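Long-range contacts in N-alpha-acetyltransferase 35, NatC auxiliary subunit (Saccharomyces cerevisiae, PDB 6YGA), which serves as the auxiliary subunit of the NatC N-terminal acetyltransferase, which acetylates the N-terminal methionine of L-A virus Gag protein: residues D145-S150 with T201-I206; G149-G154 with H222-I227. All coordinates share one frame; numbering follows the deposited sequence.

Contact 1. Residues D145-S150 with T201-I206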
ATOM      1  N   ASP B 145      23.945 -32.658   0.412  1.00 86.92           N
ATOM      2  CA  ASP B 145      22.899 -33.472  -0.200  1.00 87.08           C
ATOM      3  C   ASP B 145      21.712 -33.684   0.734  1.00 85.27           C
ATOM      4  O   ASP B 145      20.561 -33.685   0.283  1.00 84.75           O
ATOM      5  CB  ASP B 145      23.474 -34.819  -0.645  1.00 90.56           C
ATOM      6  CG  ASP B 145      24.652 -34.669  -1.595  1.00 92.00           C
ATOM      7  OD1 ASP B 145      25.318 -33.615  -1.553  1.00 90.66           O
ATOM      8  OD2 ASP B 145      24.910 -35.602  -2.387  1.00 94.19           O
ATOM      9  N   LYS B 146      21.963 -33.866   2.030  1.00 84.88           N
ATOM     10  CA  LYS B 146      20.910 -34.181   2.987  1.00 84.82           C
ATOM     11  C   LYS B 146      20.525 -33.000   3.865  1.00 81.68           C
ATOM     12  O   LYS B 146      19.341 -32.659   3.956  1.00 79.14           O
ATOM     13  CB  LYS B 146      21.336 -35.367   3.868  1.00 91.54           C
ATOM     14  CG  LYS B 146      20.306 -36.489   3.943  1.00 97.31           C
ATOM     15  CD  LYS B 146      18.990 -35.995   4.540  1.00 98.86           C
ATOM     16  CE  LYS B 146      17.857 -37.005   4.369  1.00100.65           C
ATOM     17  NZ  LYS B 146      16.596 -36.540   5.027  1.00 98.12           N
ATOM     18  N   VAL B 147      21.494 -32.364   4.525  1.00 80.79           N
ATOM     19  CA  VAL B 147      21.176 -31.258   5.424  1.00 76.55           C
ATOM     20  C   VAL B 147      20.697 -30.044   4.635  1.00 71.64           C
ATOM     21  O   VAL B 147      19.624 -29.491   4.905  1.00 67.62           O
ATOM     22  CB  VAL B 147      22.390 -30.917   6.306  1.00 75.49           C
ATOM     23  CG1 VAL B 147      22.076 -29.733   7.211  1.00 73.17           C
ATOM     24  CG2 VAL B 147      22.795 -32.127   7.127  1.00 75.89           C
ATOM     25  N   LEU B 148      21.482 -29.613   3.645  1.00 71.21           N
ATOM     26  CA  LEU B 148      21.106 -28.430   2.877  1.00 68.33           C
ATOM     27  C   LEU B 148      19.874 -28.695   2.020  1.00 68.77           C
ATOM     28  O   LEU B 148      19.040 -27.802   1.834  1.00 64.68           O
ATOM     29  CB  LEU B 148      22.282 -27.968   2.019  1.00 68.42           C
ATOM     30  CG  LEU B 148      22.090 -26.656   1.262  1.00 65.55           C
ATOM     31  CD1 LEU B 148      21.502 -25.585   2.172  1.00 63.73           C
ATOM     32  CD2 LEU B 148      23.413 -26.192   0.680  1.00 66.54           C
ATOM     33  N   GLY B 149      19.737 -29.917   1.499  1.00 73.02           N
ATOM     34  CA  GLY B 149      18.550 -30.252   0.727  1.00 74.61           C
ATOM     35  C   GLY B 149      17.274 -30.122   1.535  1.00 75.06           C
ATOM     36  O   GLY B 149      16.249 -29.665   1.026  1.00 73.05           O
ATOM     37  N   SER B 150      17.321 -30.516   2.809  1.00 77.20           N
ATOM     38  CA  SER B 150      16.157 -30.351   3.673  1.00 77.50           C
ATOM     39  C   SER B 150      15.862 -28.877   3.919  1.00 74.81           C
ATOM     40  O   SER B 150      14.695 -28.472   3.973  1.00 72.91           O
ATOM     41  CB  SER B 150      16.373 -31.089   4.994  1.00 81.42           C
ATOM     42  OG  SER B 150      17.452 -30.529   5.722  1.00 84.46           O
ATOM     43  N   THR B 201      13.851 -32.999  10.379  1.00 75.86           N
ATOM     44  CA  THR B 201      14.228 -33.694  11.606  1.00 80.21           C
ATOM     45  C   THR B 201      15.374 -34.667  11.357  1.00 87.60           C
ATOM     46  O   THR B 201      16.304 -34.758  12.167  1.00 90.81           O
ATOM     47  CB  THR B 201      13.014 -34.419  12.194  1.00 79.13           C
ATOM     48  OG1 THR B 201      12.098 -33.460  12.735  1.00 78.75           O
ATOM     49  CG2 THR B 201      13.434 -35.385  13.295  1.00 79.62           C
ATOM     50  N   GLU B 202      15.334 -35.391  10.235  1.00 92.16           N
ATOM     51  CA  GLU B 202      16.409 -36.326   9.916  1.00 98.68           C
ATOM     52  C   GLU B 202      17.740 -35.604   9.744  1.00 97.15           C
ATOM     53  O   GLU B 202      18.787 -36.106  10.172  1.00 99.62           O
ATOM     54  CB  GLU B 202      16.063 -37.119   8.656  1.00107.12           C
ATOM     55  CG  GLU B 202      14.924 -38.111   8.837  1.00116.09           C
ATOM     56  CD  GLU B 202      14.555 -38.818   7.548  1.00124.89           C
ATOM     57  OE1 GLU B 202      15.265 -38.628   6.538  1.00128.21           O
ATOM     58  OE2 GLU B 202      13.551 -39.561   7.544  1.00128.27           O
ATOM     59  N   SER B 203      17.726 -34.426   9.115  1.00 91.34           N
ATOM     60  CA  SER B 203      18.950 -33.639   9.024  1.00 88.39           C
ATOM     61  C   SER B 203      19.394 -33.145  10.394  1.00 87.88           C
ATOM     62  O   SER B 203      20.597 -32.987  10.632  1.00 89.73           O
ATOM     63  CB  SER B 203      18.760 -32.460   8.070  1.00 83.26           C
ATOM     64  OG  SER B 203      18.655 -32.901   6.729  1.00 81.50           O
ATOM     65  N   LEU B 204      18.448 -32.903  11.305  1.00 85.44           N
ATOM     66  CA  LEU B 204      18.822 -32.516  12.662  1.00 84.47           C
ATOM     67  C   LEU B 204      19.566 -33.642  13.364  1.00 88.56           C
ATOM     68  O   LEU B 204      20.563 -33.399  14.052  1.00 92.34           O
ATOM     69  CB  LEU B 204      17.583 -32.107  13.463  1.00 80.86           C
ATOM     70  CG  LEU B 204      17.431 -30.619  13.791  1.00 76.95           C
ATOM     71  CD1 LEU B 204      16.302 -30.404  14.787  1.00 74.25           C
ATOM     72  CD2 LEU B 204      18.738 -30.035  14.313  1.00 78.40           C
ATOM     73  N   GLN B 205      19.108 -34.885  13.185  1.00 90.35           N
ATOM     74  CA  GLN B 205      19.761 -36.019  13.832  1.00 96.07           C
ATOM     75  C   GLN B 205      21.161 -36.253  13.280  1.00 94.30           C
ATOM     76  O   GLN B 205      22.053 -36.686  14.019  1.00 96.28           O
ATOM     77  CB  GLN B 205      18.913 -37.282  13.673  1.00103.57           C
ATOM     78  CG  GLN B 205      17.418 -37.103  13.942  1.00108.83           C
ATOM     79  CD  GLN B 205      17.096 -36.664  15.362  1.00113.33           C
ATOM     80  OE1 GLN B 205      17.960 -36.644  16.241  1.00118.98           O
ATOM     81  NE2 GLN B 205      15.837 -36.310  15.591  1.00111.41           N
ATOM     82  N   ILE B 206      21.373 -35.983  11.988  1.00 91.70           N
ATOM     83  CA  ILE B 206      22.719 -36.068  11.425  1.00 92.90           C
ATOM     84  C   ILE B 206      23.647 -35.087  12.130  1.00 96.27           C
ATOM     85  O   ILE B 206      24.813 -35.400  12.405  1.00 99.39           O
ATOM     86  CB  ILE B 206      22.683 -35.827   9.902  1.00 87.25           C
ATOM     87  CG1 ILE B 206      21.930 -36.960   9.197  1.00 85.68           C
ATOM     88  CG2 ILE B 206      24.095 -35.689   9.333  1.00 86.82           C
ATOM     89  CD1 ILE B 206      21.917 -36.843   7.685  1.00 83.61           C
TER

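Contact 2. Residues G149-G154 with H222-I227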
ATOM      1  N   GLY B 149      19.737 -29.917   1.499  1.00 73.02           N
ATOM      2  CA  GLY B 149      18.550 -30.252   0.727  1.00 74.61           C
ATOM      3  C   GLY B 149      17.274 -30.122   1.535  1.00 75.06           C
ATOM      4  O   GLY B 149      16.249 -29.665   1.026  1.00 73.05           O
ATOM      5  N   SER B 150      17.321 -30.516   2.809  1.00 77.20           N
ATOM      6  CA  SER B 150      16.157 -30.351   3.673  1.00 77.50           C
ATOM      7  C   SER B 150      15.862 -28.877   3.919  1.00 74.81           C
ATOM      8  O   SER B 150      14.695 -28.472   3.973  1.00 72.91           O
ATOM      9  CB  SER B 150      16.373 -31.089   4.994  1.00 81.42           C
ATOM     10  OG  SER B 150      17.452 -30.529   5.722  1.00 84.46           O
ATOM     11  N   CYS B 151      16.907 -28.058   4.075  1.00 74.66           N
ATOM     12  CA  CYS B 151      16.710 -26.619   4.244  1.00 72.80           C
ATOM     13  C   CYS B 151      15.977 -26.026   3.051  1.00 70.14           C
ATOM     14  O   CYS B 151      14.971 -25.325   3.210  1.00 68.67           O
ATOM     15  CB  CYS B 151      18.054 -25.916   4.433  1.00 76.24           C
ATOM     16  SG  CYS B 151      18.923 -26.288   5.961  1.00 80.77           S
ATOM     17  N   ILE B 152      16.476 -26.294   1.842  1.00 69.64           N
ATOM     18  CA  ILE B 152      15.857 -25.754   0.637  1.00 66.18           C
ATOM     19  C   ILE B 152      14.414 -26.221   0.525  1.00 64.67           C
ATOM     20  O   ILE B 152      13.524 -25.455   0.135  1.00 63.66           O
ATOM     21  CB  ILE B 152      16.676 -26.153  -0.603  1.00 65.76           C
ATOM     22  CG1 ILE B 152      18.143 -25.742  -0.442  1.00 67.04           C
ATOM     23  CG2 ILE B 152      16.073 -25.546  -1.856  1.00 61.49           C
ATOM     24  CD1 ILE B 152      18.366 -24.252  -0.322  1.00 65.27           C
ATOM     25  N   LEU B 153      14.156 -27.483   0.878  1.00 64.54           N
ATOM     26  CA  LEU B 153      12.796 -28.006   0.807  1.00 64.81           C
ATOM     27  C   LEU B 153      11.879 -27.294   1.793  1.00 63.32           C
ATOM     28  O   LEU B 153      10.701 -27.058   1.497  1.00 61.07           O
ATOM     29  CB  LEU B 153      12.802 -29.511   1.067  1.00 66.49           C
ATOM     30  CG  LEU B 153      11.466 -30.230   0.880  1.00 67.11           C
ATOM     31  CD1 LEU B 153      10.962 -30.054  -0.544  1.00 66.09           C
ATOM     32  CD2 LEU B 153      11.605 -31.704   1.228  1.00 70.42           C
ATOM     33  N   GLY B 154      12.398 -26.945   2.972  1.00 63.41           N
ATOM     34  CA  GLY B 154      11.578 -26.245   3.946  1.00 62.21           C
ATOM     35  C   GLY B 154      11.181 -24.858   3.480  1.00 57.68           C
ATOM     36  O   GLY B 154      10.019 -24.457   3.591  1.00 52.70           O
ATOM     37  N   HIS B 222      20.301 -24.329  14.880  1.00 74.97           N
ATOM     38  CA  HIS B 222      19.252 -23.336  15.102  1.00 70.55           C
ATOM     39  C   HIS B 222      18.541 -22.984  13.802  1.00 68.57           C
ATOM     40  O   HIS B 222      17.320 -22.788  13.792  1.00 66.88           O
ATOM     41  CB  HIS B 222      19.831 -22.079  15.750  1.00 71.03           C
ATOM     42  CG  HIS B 222      20.071 -22.208  17.223  1.00 73.73           C
ATOM     43  ND1 HIS B 222      21.334 -22.186  17.774  1.00 76.84           N
ATOM     44  CD2 HIS B 222      19.212 -22.355  18.259  1.00 74.12           C
ATOM     45  CE1 HIS B 222      21.243 -22.318  19.086  1.00 78.74           C
ATOM     46  NE2 HIS B 222      19.966 -22.423  19.406  1.00 76.47           N
ATOM     47  N   ILE B 223      19.290 -22.884  12.701  1.00 69.78           N
ATOM     48  CA  ILE B 223      18.681 -22.614  11.401  1.00 67.09           C
ATOM     49  C   ILE B 223      17.677 -23.705  11.050  1.00 68.35           C
ATOM     50  O   ILE B 223      16.554 -23.426  10.612  1.00 69.02           O
ATOM     51  CB  ILE B 223      19.769 -22.478  10.320  1.00 65.34           C
ATOM     52  CG1 ILE B 223      20.508 -21.147  10.464  1.00 65.56           C
ATOM     53  CG2 ILE B 223      19.174 -22.606   8.931  1.00 62.52           C
ATOM     54  CD1 ILE B 223      21.639 -20.974   9.475  1.00 66.24           C
ATOM     55  N   LEU B 224      18.065 -24.966  11.256  1.00 69.64           N
ATOM     56  CA  LEU B 224      17.186 -26.083  10.926  1.00 70.39           C
ATOM     57  C   LEU B 224      15.892 -26.029  11.733  1.00 68.97           C
ATOM     58  O   LEU B 224      14.806 -26.262  11.191  1.00 68.12           O
ATOM     59  CB  LEU B 224      17.914 -27.406  11.163  1.00 75.10           C
ATOM     60  CG  LEU B 224      17.717 -28.496  10.109  1.00 78.73           C
ATOM     61  CD1 LEU B 224      18.201 -28.014   8.769  1.00 78.64           C
ATOM     62  CD2 LEU B 224      18.466 -29.745  10.493  1.00 83.32           C
ATOM     63  N   LYS B 225      15.987 -25.722  13.029  1.00 67.68           N
ATOM     64  CA  LYS B 225      14.785 -25.661  13.856  1.00 64.65           C
ATOM     65  C   LYS B 225      13.922 -24.461  13.487  1.00 61.48           C
ATOM     66  O   LYS B 225      12.690 -24.529  13.572  1.00 58.95           O
ATOM     67  CB  LYS B 225      15.158 -25.613  15.335  1.00 63.28           C
ATOM     68  CG  LYS B 225      15.846 -26.859  15.864  1.00 64.36           C
ATOM     69  CD  LYS B 225      16.100 -26.735  17.359  1.00 65.58           C
ATOM     70  CE  LYS B 225      16.659 -28.024  17.940  1.00 70.14           C
ATOM     71  NZ  LYS B 225      16.874 -27.931  19.412  1.00 73.51           N
ATOM     72  N   ILE B 226      14.551 -23.352  13.088  1.00 60.94           N
ATOM     73  CA  ILE B 226      13.796 -22.188  12.625  1.00 57.27           C
ATOM     74  C   ILE B 226      12.969 -22.552  11.399  1.00 55.89           C
ATOM     75  O   ILE B 226      11.780 -22.222  11.306  1.00 53.82           O
ATOM     76  CB  ILE B 226      14.744 -21.007  12.337  1.00 55.57           C
ATOM     77  CG1 ILE B 226      15.225 -20.360  13.637  1.00 56.40           C
ATOM     78  CG2 ILE B 226      14.064 -19.965  11.461  1.00 51.09           C
ATOM     79  CD1 ILE B 226      16.135 -19.166  13.418  1.00 55.58           C
ATOM     80  N   ILE B 227      13.584 -23.259  10.447  1.00 56.70           N
ATOM     81  CA  ILE B 227      12.873 -23.661   9.237  1.00 57.24           C
ATOM     82  C   ILE B 227      11.687 -24.554   9.584  1.00 59.42           C
ATOM     83  O   ILE B 227      10.606 -24.427   8.999  1.00 58.81           O
ATOM     84  CB  ILE B 227      13.841 -24.344   8.253  1.00 56.50           C
ATOM     85  CG1 ILE B 227      14.933 -23.359   7.821  1.00 56.50           C
ATOM     86  CG2 ILE B 227      13.098 -24.874   7.035  1.00 54.98           C
ATOM     87  CD1 ILE B 227      15.920 -23.920   6.819  1.00 57.94           C
TER

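Contact 1. Residues D145-S150 with T201-I206
The carboxylate of Glu202 is met from above its plane: Lys146 NZ approaches OE1 at 2.9 Å, 25° out of the plane, in a salt bridge. The carbonyl plane of Val147 is likewise approached from above, by the hydroxyl of Ser150 one helical turn on. Both groups belong to a roughly antiparallel helix pair, helix 142-167 with helix 193-209; the axes of 145-150 and 201-206 pass 8.8 Å apart with their directions 136° apart. Ser150 and Ser203, two small residues, face each other near the crossing, consistent with the close approach; the nearest CA atoms are those of Val147 and Ser203, 4.9 Å apart. Ser203 points at the other helix, its OG anti to its own carbonyl carbon. That oxygen lies 2.8 Å from Ser150 OG, with a hydrogen bond between the hydroxyls, and 2.9 Å from Lys146 O, a weak bond. Ser199 O, one turn back in its own helix, is a further weak partner, so one proton has several acceptors and its position is not settled. Lys146 O also takes the backbone N-H of Ser150, an ordinary helical bond. On the more open flank the Lys146 chain bends at chi2 (-61°) and then runs extended, crossing Glu202 obliquely. It crosses the Ile206 side chain at about a right angle, its CB and CG lying against CD1. On the buried flank Val147 CG2 rests near Ser203 CB and, more loosely, Ile206 CG2, while Leu220 of helix 215-231 also touches Val147. Ser150 OG occupies the crowded position between its backbone N and carbonyl carbon, which brings it within 2.5 Å of Val147 O as a donor.

Contact 2. Residues G149-G154 with H222-I227
Sulfur-to-methyl packing leads this buried contact between helices 142-167 and 215-231, which run nearly parallel here (31°), the axes of 149-154 and 222-227 passing 10.0 Å apart. Cys151 SG, anti to its own carbonyl carbon, comes tip to tip with Leu224 CD1 at 3.4 Å. The Leu224 side chain leaves its helix obliquely, and a chi1 of -138°, off the staggered positions, together with a chi2 of 60°, carries CD1 across to the sulfur. Methyl-to-carbon packing follows one turn further along. Ile227 points toward the facing helix and divides its two branches over it: CD1, at the end of the longer branch, lies 3.8 Å from Cys151 CB and as near its CA, while CG2, anti to the backbone N, sits 3.7 Å from Gly154 CA. With only hydrogen on that CA, the branched isoleucine can lie directly on the backbone, and of all CA pairs across the two segments Gly154 and Ile227 are the nearest, 6.0 Å apart. Polar character enters at one edge, where Leu224 CD1 approaches Ser150 OG, at 4.0 Å, whose strongest bond goes to Val147 O in its own helix. Beyond the pair, Ile152 turns away to pack on helices 85-104 and 118-129, and Ile223 also meets helix 85-104, so that the contact is embedded in a helical bundle. With no hydrogen bond between the segments, the contact rests on close van der Waals packing of sulfur, methyls and bare glycine backbone, buried away from solvent.

Overall arrangement
Along the chain, helix 142-167 comes first and supplies one side of both contacts, which share the neighbouring residues Gly149 and Ser150 and so follow one another along the helix. Contact 1 closes a loop of 50 residues when helix 193-209 returns roughly antiparallel to it. Contact 2 closes a longer one, of 67 residues, when helix 215-231, next in sequence, runs back nearly parallel. The two loops overlap rather than nest: 149-154 starts within the first segment of contact 1, and 222-227 lies beyond 201-206. With centres 8 Å apart, the contacts also touch: Leu224 CD2 packs on the backbone of Ser203 and Leu204. Three helices are thereby drawn into one compact group.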